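Local coordinates for protein monovalent Na+/H+ antiporter subunit A (Dietzia sp. DQ12-45-1b, PDB 7D3U) that probably takes part in sodium/proton antiport as the largely helical, membrane-embedded subunit A of the multisubunit Mrp complex, at residues Ser619-Ala625 against Leu670-His675; Leu665-Arg669 against Ile909-Asp915. All blocks are in the same frame, centred on the assembly; numbering follows the deposited sequence.

Interaction 1 (Ser619-Ala625 against Leu670-His675); sequences SRSRLGA and LPRAFH
An N-capped start of a predicted transmembrane helix meets a mostly extended loop, broken by the helical conformation of Arg672 (-82/-29), in the MbhD-like part of the chain. Ser619-Ser621 form the turn before helix 622-642, and Leu670-His675 follow helix 646-667. Ser621 is the N-cap: its OG accepts from Gly624 N at 3.2 Å, while Ser621 O takes Ala625 N at 3.2 Å in the first turn. Arg622 N, the first NH of the helix, is satisfied across the contact by Arg672 O at 2.9 Å and almost linearly (169°), so the loop supplies an acceptor to the helix start. A weak bond from Phe674 N to Arg620 O (3.5 Å) flanks it, and Ser621 CA lies 4.3 Å from Ala673 CA.

Arg622 (chi1 m, chi2 and chi3 t) extends along the loop, its guanidinium between Phe674 CD1 over one face and Leu670 CB over the other. NH2 finds its counter-charge outside, in a salt bridge to Asp97 of subunit C. Arg672 points away from the helix start; its NH1 is hydrogen-bonded with Ser95 OG of subunit G. Leu670 O is hydrogen-bonded by Arg769 NE.

Phe674 (chi1 m) packs beside the helix start, with Arg622 N and Ser621 C over one ring face. Arg622 CG is 3.4 Å from Phe674 CE1, and at the ring edge Ala625 CB lies 3.5 Å from Phe674 CZ.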
ATOM      1  N   SER B 619     -24.502 -21.595  -7.840  1.00 76.24           N
ATOM      2  CA  SER B 619     -25.262 -21.880  -6.630  1.00 76.24           C
ATOM      3  C   SER B 619     -25.872 -20.599  -6.081  1.00 76.24           C
ATOM      4  O   SER B 619     -25.165 -19.616  -5.842  1.00 76.24           O
ATOM      5  CB  SER B 619     -24.367 -22.528  -5.577  1.00 76.24           C
ATOM      6  OG  SER B 619     -25.137 -23.236  -4.623  1.00 76.24           O
ATOM      7  N   ARG B 620     -27.186 -20.612  -5.878  1.00 81.35           N
ATOM      8  CA  ARG B 620     -27.905 -19.466  -5.345  1.00 81.35           C
ATOM      9  C   ARG B 620     -28.149 -19.563  -3.846  1.00 81.35           C
ATOM     10  O   ARG B 620     -28.807 -18.684  -3.283  1.00 81.35           O
ATOM     11  CB  ARG B 620     -29.243 -19.298  -6.071  1.00 81.35           C
ATOM     12  CG  ARG B 620     -29.116 -18.763  -7.483  1.00 81.35           C
ATOM     13  CD  ARG B 620     -30.297 -19.188  -8.339  1.00 81.35           C
ATOM     14  NE  ARG B 620     -30.310 -20.628  -8.578  1.00 81.35           N
ATOM     15  CZ  ARG B 620     -31.026 -21.224  -9.525  1.00 81.35           C
ATOM     16  NH1 ARG B 620     -31.794 -20.504 -10.331  1.00 81.35           N
ATOM     17  NH2 ARG B 620     -30.973 -22.542  -9.667  1.00 81.35           N
ATOM     18  N   SER B 621     -27.643 -20.602  -3.189  1.00 78.44           N
ATOM     19  CA  SER B 621     -27.828 -20.792  -1.759  1.00 78.44           C
ATOM     20  C   SER B 621     -26.478 -21.027  -1.101  1.00 78.44           C
ATOM     21  O   SER B 621     -25.629 -21.736  -1.647  1.00 78.44           O
ATOM     22  CB  SER B 621     -28.760 -21.967  -1.469  1.00 78.44           C
ATOM     23  OG  SER B 621     -28.017 -23.137  -1.184  1.00 78.44           O
ATOM     24  N   ARG B 622     -26.287 -20.429   0.077  1.00 75.79           N
ATOM     25  CA  ARG B 622     -24.993 -20.492   0.746  1.00 75.79           C
ATOM     26  C   ARG B 622     -24.591 -21.911   1.126  1.00 75.79           C
ATOM     27  O   ARG B 622     -23.395 -22.182   1.273  1.00 75.79           O
ATOM     28  CB  ARG B 622     -25.005 -19.610   1.994  1.00 75.79           C
ATOM     29  CG  ARG B 622     -25.140 -18.128   1.705  1.00 75.79           C
ATOM     30  CD  ARG B 622     -25.071 -17.309   2.980  1.00 75.79           C
ATOM     31  NE  ARG B 622     -25.222 -15.882   2.725  1.00 75.79           N
ATOM     32  CZ  ARG B 622     -24.231 -15.085   2.347  1.00 75.79           C
ATOM     33  NH1 ARG B 622     -23.014 -15.577   2.173  1.00 75.79           N
ATOM     34  NH2 ARG B 622     -24.457 -13.797   2.135  1.00 75.79           N
ATOM     35  N   LEU B 623     -25.551 -22.822   1.288  1.00 75.60           N
ATOM     36  CA  LEU B 623     -25.202 -24.185   1.675  1.00 75.60           C
ATOM     37  C   LEU B 623     -24.729 -25.004   0.481  1.00 75.60           C
ATOM     38  O   LEU B 623     -23.757 -25.763   0.591  1.00 75.60           O
ATOM     39  CB  LEU B 623     -26.393 -24.864   2.344  1.00 75.60           C
ATOM     40  CG  LEU B 623     -26.194 -26.351   2.616  1.00 75.60           C
ATOM     41  CD1 LEU B 623     -25.094 -26.561   3.632  1.00 75.60           C
ATOM     42  CD2 LEU B 623     -27.483 -26.958   3.098  1.00 75.60           C
ATOM     43  N   GLY B 624     -25.405 -24.876  -0.660  1.00 77.32           N
ATOM     44  CA  GLY B 624     -24.899 -25.496  -1.870  1.00 77.32           C
ATOM     45  C   GLY B 624     -23.500 -25.031  -2.210  1.00 77.32           C
ATOM     46  O   GLY B 624     -22.683 -25.812  -2.705  1.00 77.32           O
ATOM     47  N   ALA B 625     -23.188 -23.770  -1.909  1.00 75.67           N
ATOM     48  CA  ALA B 625     -21.865 -23.240  -2.213  1.00 75.67           C
ATOM     49  C   ALA B 625     -20.792 -23.861  -1.327  1.00 75.67           C
ATOM     50  O   ALA B 625     -19.705 -24.187  -1.807  1.00 75.67           O
ATOM     51  CB  ALA B 625     -21.868 -21.722  -2.067  1.00 75.67           C
ATOM     52  N   LEU B 670     -25.091 -15.753   8.637  1.00 73.15           N
ATOM     53  CA  LEU B 670     -25.488 -15.007   7.455  1.00 73.15           C
ATOM     54  C   LEU B 670     -26.765 -15.584   6.861  1.00 73.15           C
ATOM     55  O   LEU B 670     -27.153 -16.712   7.177  1.00 73.15           O
ATOM     56  CB  LEU B 670     -24.361 -15.039   6.419  1.00 73.15           C
ATOM     57  CG  LEU B 670     -23.034 -14.456   6.896  1.00 73.15           C
ATOM     58  CD1 LEU B 670     -21.921 -14.822   5.944  1.00 73.15           C
ATOM     59  CD2 LEU B 670     -23.137 -12.952   7.039  1.00 73.15           C
ATOM     60  N   PRO B 671     -27.455 -14.834   6.000  1.00 77.25           N
ATOM     61  CA  PRO B 671     -28.700 -15.341   5.412  1.00 77.25           C
ATOM     62  C   PRO B 671     -28.469 -16.593   4.579  1.00 77.25           C
ATOM     63  O   PRO B 671     -27.342 -17.020   4.324  1.00 77.25           O
ATOM     64  CB  PRO B 671     -29.190 -14.174   4.546  1.00 77.25           C
ATOM     65  CG  PRO B 671     -27.995 -13.301   4.360  1.00 77.25           C
ATOM     66  CD  PRO B 671     -27.222 -13.430   5.626  1.00 77.25           C
ATOM     67  N   ARG B 672     -29.581 -17.185   4.140  1.00 83.58           N
ATOM     68  CA  ARG B 672     -29.528 -18.486   3.486  1.00 83.58           C
ATOM     69  C   ARG B 672     -29.156 -18.387   2.016  1.00 83.58           C
ATOM     70  O   ARG B 672     -28.560 -19.321   1.471  1.00 83.58           O
ATOM     71  CB  ARG B 672     -30.873 -19.197   3.629  1.00 83.58           C
ATOM     72  CG  ARG B 672     -31.241 -19.536   5.060  1.00 83.58           C
ATOM     73  CD  ARG B 672     -31.994 -20.851   5.134  1.00 83.58           C
ATOM     74  NE  ARG B 672     -31.789 -21.521   6.413  1.00 83.58           N
ATOM     75  CZ  ARG B 672     -32.181 -22.762   6.676  1.00 83.58           C
ATOM     76  NH1 ARG B 672     -32.803 -23.474   5.745  1.00 83.58           N
ATOM     77  NH2 ARG B 672     -31.953 -23.292   7.870  1.00 83.58           N
ATOM     78  N   ALA B 673     -29.493 -17.284   1.357  1.00 79.73           N
ATOM     79  CA  ALA B 673     -29.275 -17.131  -0.071  1.00 79.73           C
ATOM     80  C   ALA B 673     -28.315 -15.983  -0.333  1.00 79.73           C
ATOM     81  O   ALA B 673     -28.325 -14.977   0.382  1.00 79.73           O
ATOM     82  CB  ALA B 673     -30.593 -16.884  -0.810  1.00 79.73           C
ATOM     83  N   PHE B 674     -27.482 -16.144  -1.358  1.00 76.60           N
ATOM     84  CA  PHE B 674     -26.593 -15.071  -1.767  1.00 76.60           C
ATOM     85  C   PHE B 674     -27.400 -13.853  -2.199  1.00 76.60           C
ATOM     86  O   PHE B 674     -28.583 -13.943  -2.537  1.00 76.60           O
ATOM     87  CB  PHE B 674     -25.692 -15.527  -2.912  1.00 76.60           C
ATOM     88  CG  PHE B 674     -24.658 -16.531  -2.506  1.00 76.60           C
ATOM     89  CD1 PHE B 674     -24.035 -16.444  -1.277  1.00 76.60           C
ATOM     90  CD2 PHE B 674     -24.310 -17.562  -3.354  1.00 76.60           C
ATOM     91  CE1 PHE B 674     -23.083 -17.366  -0.906  1.00 76.60           C
ATOM     92  CE2 PHE B 674     -23.360 -18.485  -2.986  1.00 76.60           C
ATOM     93  CZ  PHE B 674     -22.747 -18.387  -1.761  1.00 76.60           C
ATOM     94  N   HIS B 675     -26.742 -12.701  -2.190  1.00 81.70           N
ATOM     95  CA  HIS B 675     -27.401 -11.475  -2.611  1.00 81.70           C
ATOM     96  C   HIS B 675     -27.644 -11.508  -4.113  1.00 81.70           C
ATOM     97  O   HIS B 675     -26.754 -11.864  -4.890  1.00 81.70           O
ATOM     98  CB  HIS B 675     -26.554 -10.263  -2.234  1.00 81.70           C
ATOM     99  CG  HIS B 675     -26.392 -10.072  -0.759  1.00 81.70           C
ATOM    100  ND1 HIS B 675     -25.508 -10.812  -0.005  1.00 81.70           N
ATOM    101  CD2 HIS B 675     -27.000  -9.221   0.101  1.00 81.70           C
ATOM    102  CE1 HIS B 675     -25.580 -10.427   1.257  1.00 81.70           C
ATOM    103  NE2 HIS B 675     -26.477  -9.463   1.347  1.00 81.70           N
TER

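Interaction 2 (Leu665-Arg669 against Ile909-Asp915); sequences LVLQR and IDKLGGD
Arg669 reaches over to carbonyls at the end of helix 890-912 and just beyond it, and draws them to the end region of helix 646-667. Its NH1 donates to Leu912 O in a very short bond of 2.5 Å and also to Leu665 O, in its own segment, at 2.9 Å, so this one nitrogen links the two helix ends. NH2 makes a second very short bond, to Gly914 O at 2.4 Å, and a weak one to Leu912 O at 3.0 Å; both carbonyl oxygens lie near the guanidinium plane. A salt bridge from Arg669 NH2 to Asp915 OD1, 3.2 Å and weak as a hydrogen bond, adds a charged partner. The remaining nitrogen, NE, is taken by Leu766 O. To make this reach, Arg669 has chi1 m and chi2 t, with chi3 near 129°. An arginine thus binds helix-end carbonyls, joining the MbhD-like part of the chain to its MnhB-related part.

The acceptors are presented by a chain leaving its helix: Gly913 N still bonds to Ile909 O at 3.0 Å, then Gly913 turns extended (phi/psi -67/112) and Gly914 takes positive phi (69/-166). The closest CA pair is Leu665 and Gly913, 5.9 Å apart. Gln668 NE2 lies 3.5 Å from Gly914 N.

Apolar packing between the two helix ends completes the contact. Leu665 CD1 meets Ile909 CD1 at 3.7 Å, and Val666 CG1 meets Leu912 CD1 at 3.8 Å. Tyr835 of helix 821-837 touches Leu665, Gln668 and Ile909, while Leu760 of helix 739-762 packs on Leu912 and Val88 of subunit C touches Leu912 too.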
ATOM      1  N   LEU B 665     -19.202 -22.294  10.247  1.00 71.31           N
ATOM      2  CA  LEU B 665     -19.262 -21.480  11.456  1.00 71.31           C
ATOM      3  C   LEU B 665     -19.571 -20.022  11.148  1.00 71.31           C
ATOM      4  O   LEU B 665     -20.168 -19.328  11.977  1.00 71.31           O
ATOM      5  CB  LEU B 665     -17.947 -21.580  12.227  1.00 71.31           C
ATOM      6  CG  LEU B 665     -17.684 -22.899  12.946  1.00 71.31           C
ATOM      7  CD1 LEU B 665     -16.625 -22.714  14.012  1.00 71.31           C
ATOM      8  CD2 LEU B 665     -18.965 -23.423  13.551  1.00 71.31           C
ATOM      9  N   VAL B 666     -19.170 -19.536   9.971  1.00 69.47           N
ATOM     10  CA  VAL B 666     -19.450 -18.149   9.604  1.00 69.47           C
ATOM     11  C   VAL B 666     -20.680 -18.010   8.718  1.00 69.47           C
ATOM     12  O   VAL B 666     -21.126 -16.878   8.474  1.00 69.47           O
ATOM     13  CB  VAL B 666     -18.241 -17.492   8.906  1.00 69.47           C
ATOM     14  CG1 VAL B 666     -17.034 -17.489   9.826  1.00 69.47           C
ATOM     15  CG2 VAL B 666     -17.941 -18.187   7.598  1.00 69.47           C
ATOM     16  N   LEU B 667     -21.238 -19.113   8.223  1.00 71.09           N
ATOM     17  CA  LEU B 667     -22.475 -19.077   7.461  1.00 71.09           C
ATOM     18  C   LEU B 667     -23.697 -19.292   8.333  1.00 71.09           C
ATOM     19  O   LEU B 667     -24.804 -18.922   7.928  1.00 71.09           O
ATOM     20  CB  LEU B 667     -22.455 -20.139   6.360  1.00 71.09           C
ATOM     21  CG  LEU B 667     -21.746 -19.772   5.058  1.00 71.09           C
ATOM     22  CD1 LEU B 667     -22.090 -20.769   3.972  1.00 71.09           C
ATOM     23  CD2 LEU B 667     -22.108 -18.367   4.633  1.00 71.09           C
ATOM     24  N   GLN B 668     -23.526 -19.889   9.512  1.00 75.80           N
ATOM     25  CA  GLN B 668     -24.634 -19.961  10.455  1.00 75.80           C
ATOM     26  C   GLN B 668     -25.072 -18.588  10.949  1.00 75.80           C
ATOM     27  O   GLN B 668     -26.085 -18.496  11.648  1.00 75.80           O
ATOM     28  CB  GLN B 668     -24.258 -20.842  11.644  1.00 75.80           C
ATOM     29  CG  GLN B 668     -23.397 -20.147  12.677  1.00 75.80           C
ATOM     30  CD  GLN B 668     -22.838 -21.108  13.698  1.00 75.80           C
ATOM     31  OE1 GLN B 668     -22.876 -22.321  13.508  1.00 75.80           O
ATOM     32  NE2 GLN B 668     -22.314 -20.571  14.792  1.00 75.80           N
ATOM     33  N   ARG B 669     -24.339 -17.526  10.605  1.00 74.45           N
ATOM     34  CA  ARG B 669     -24.682 -16.169  11.007  1.00 74.45           C
ATOM     35  C   ARG B 669     -25.256 -15.329   9.876  1.00 74.45           C
ATOM     36  O   ARG B 669     -25.852 -14.281  10.146  1.00 74.45           O
ATOM     37  CB  ARG B 669     -23.446 -15.457  11.564  1.00 74.45           C
ATOM     38  CG  ARG B 669     -22.600 -16.316  12.476  1.00 74.45           C
ATOM     39  CD  ARG B 669     -21.354 -15.580  12.922  1.00 74.45           C
ATOM     40  NE  ARG B 669     -21.200 -15.616  14.370  1.00 74.45           N
ATOM     41  CZ  ARG B 669     -20.701 -16.648  15.042  1.00 74.45           C
ATOM     42  NH1 ARG B 669     -20.303 -17.732  14.393  1.00 74.45           N
ATOM     43  NH2 ARG B 669     -20.598 -16.595  16.360  1.00 74.45           N
ATOM     44  N   ILE B 909     -11.995 -21.950  16.148  1.00 74.29           N
ATOM     45  CA  ILE B 909     -13.213 -22.664  16.519  1.00 74.29           C
ATOM     46  C   ILE B 909     -13.848 -22.074  17.771  1.00 74.29           C
ATOM     47  O   ILE B 909     -15.073 -21.990  17.872  1.00 74.29           O
ATOM     48  CB  ILE B 909     -12.915 -24.167  16.691  1.00 74.29           C
ATOM     49  CG1 ILE B 909     -12.485 -24.782  15.361  1.00 74.29           C
ATOM     50  CG2 ILE B 909     -14.132 -24.897  17.224  1.00 74.29           C
ATOM     51  CD1 ILE B 909     -13.535 -24.696  14.292  1.00 74.29           C
ATOM     52  N   ASP B 910     -13.041 -21.642  18.741  1.00 77.46           N
ATOM     53  CA  ASP B 910     -13.598 -21.132  19.986  1.00 77.46           C
ATOM     54  C   ASP B 910     -14.123 -19.711  19.840  1.00 77.46           C
ATOM     55  O   ASP B 910     -15.084 -19.341  20.524  1.00 77.46           O
ATOM     56  CB  ASP B 910     -12.546 -21.188  21.093  1.00 77.46           C
ATOM     57  CG  ASP B 910     -12.921 -20.348  22.294  1.00 77.46           C
ATOM     58  OD1 ASP B 910     -13.995 -20.594  22.880  1.00 77.46           O
ATOM     59  OD2 ASP B 910     -12.149 -19.436  22.650  1.00 77.46           O
ATOM     60  N   LYS B 911     -13.526 -18.904  18.963  1.00 74.49           N
ATOM     61  CA  LYS B 911     -13.989 -17.530  18.819  1.00 74.49           C
ATOM     62  C   LYS B 911     -15.205 -17.437  17.903  1.00 74.49           C
ATOM     63  O   LYS B 911     -16.126 -16.659  18.171  1.00 74.49           O
ATOM     64  CB  LYS B 911     -12.855 -16.648  18.300  1.00 74.49           C
ATOM     65  CG  LYS B 911     -11.670 -16.538  19.241  1.00 74.49           C
ATOM     66  CD  LYS B 911     -11.731 -15.264  20.065  1.00 74.49           C
ATOM     67  CE  LYS B 911     -12.367 -15.511  21.419  1.00 74.49           C
ATOM     68  NZ  LYS B 911     -12.278 -14.313  22.297  1.00 74.49           N
ATOM     69  N   LEU B 912     -15.228 -18.220  16.826  1.00 74.08           N
ATOM     70  CA  LEU B 912     -16.325 -18.167  15.870  1.00 74.08           C
ATOM     71  C   LEU B 912     -17.482 -19.084  16.237  1.00 74.08           C
ATOM     72  O   LEU B 912     -18.630 -18.785  15.891  1.00 74.08           O
ATOM     73  CB  LEU B 912     -15.823 -18.524  14.470  1.00 74.08           C
ATOM     74  CG  LEU B 912     -15.056 -17.431  13.728  1.00 74.08           C
ATOM     75  CD1 LEU B 912     -14.385 -17.996  12.492  1.00 74.08           C
ATOM     76  CD2 LEU B 912     -15.986 -16.293  13.360  1.00 74.08           C
ATOM     77  N   GLY B 913     -17.215 -20.192  16.921  1.00 77.94           N
ATOM     78  CA  GLY B 913     -18.262 -21.131  17.265  1.00 77.94           C
ATOM     79  C   GLY B 913     -19.274 -20.583  18.249  1.00 77.94           C
ATOM     80  O   GLY B 913     -18.950 -20.342  19.415  1.00 77.94           O
ATOM     81  N   GLY B 914     -20.505 -20.382  17.792  1.00 84.93           N
ATOM     82  CA  GLY B 914     -21.549 -19.882  18.660  1.00 84.93           C
ATOM     83  C   GLY B 914     -21.326 -18.431  19.060  1.00 84.93           C
ATOM     84  O   GLY B 914     -20.513 -17.706  18.487  1.00 84.93           O
ATOM     85  N   ASP B 915     -22.080 -18.014  20.077  1.00 91.05           N
ATOM     86  CA  ASP B 915     -21.954 -16.670  20.626  1.00 91.05           C
ATOM     87  C   ASP B 915     -21.349 -16.690  22.023  1.00 91.05           C
ATOM     88  O   ASP B 915     -20.277 -16.117  22.236  1.00 91.05           O
ATOM     89  CB  ASP B 915     -23.328 -15.987  20.647  1.00 91.05           C
ATOM     90  CG  ASP B 915     -23.820 -15.626  19.260  1.00 91.05           C
ATOM     91  OD1 ASP B 915     -23.003 -15.636  18.315  1.00 91.05           O
ATOM     92  OD2 ASP B 915     -25.024 -15.330  19.111  1.00 91.05           O
TER

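The two contacts use consecutive pieces of one chain: Leu665-Arg669 of interaction 2 run directly into Leu670-His675 of interaction 1. The end of helix 646-667 and the loop after it are thus tied first to the end of helix 890-912, then to the start of helix 622-642. Their centres are about 17 Å apart, yet they touch where Arg622 O lies 3.3 Å from Leu667 CD1. Arg769 joins them again, bonding with the backbone of Gln668 and with Leu670 O. Subunits C and F pack against both. The bound detergent dodecyl-beta-D-maltoside lies about 6 Å from the Arg620 side chain, at interaction 1.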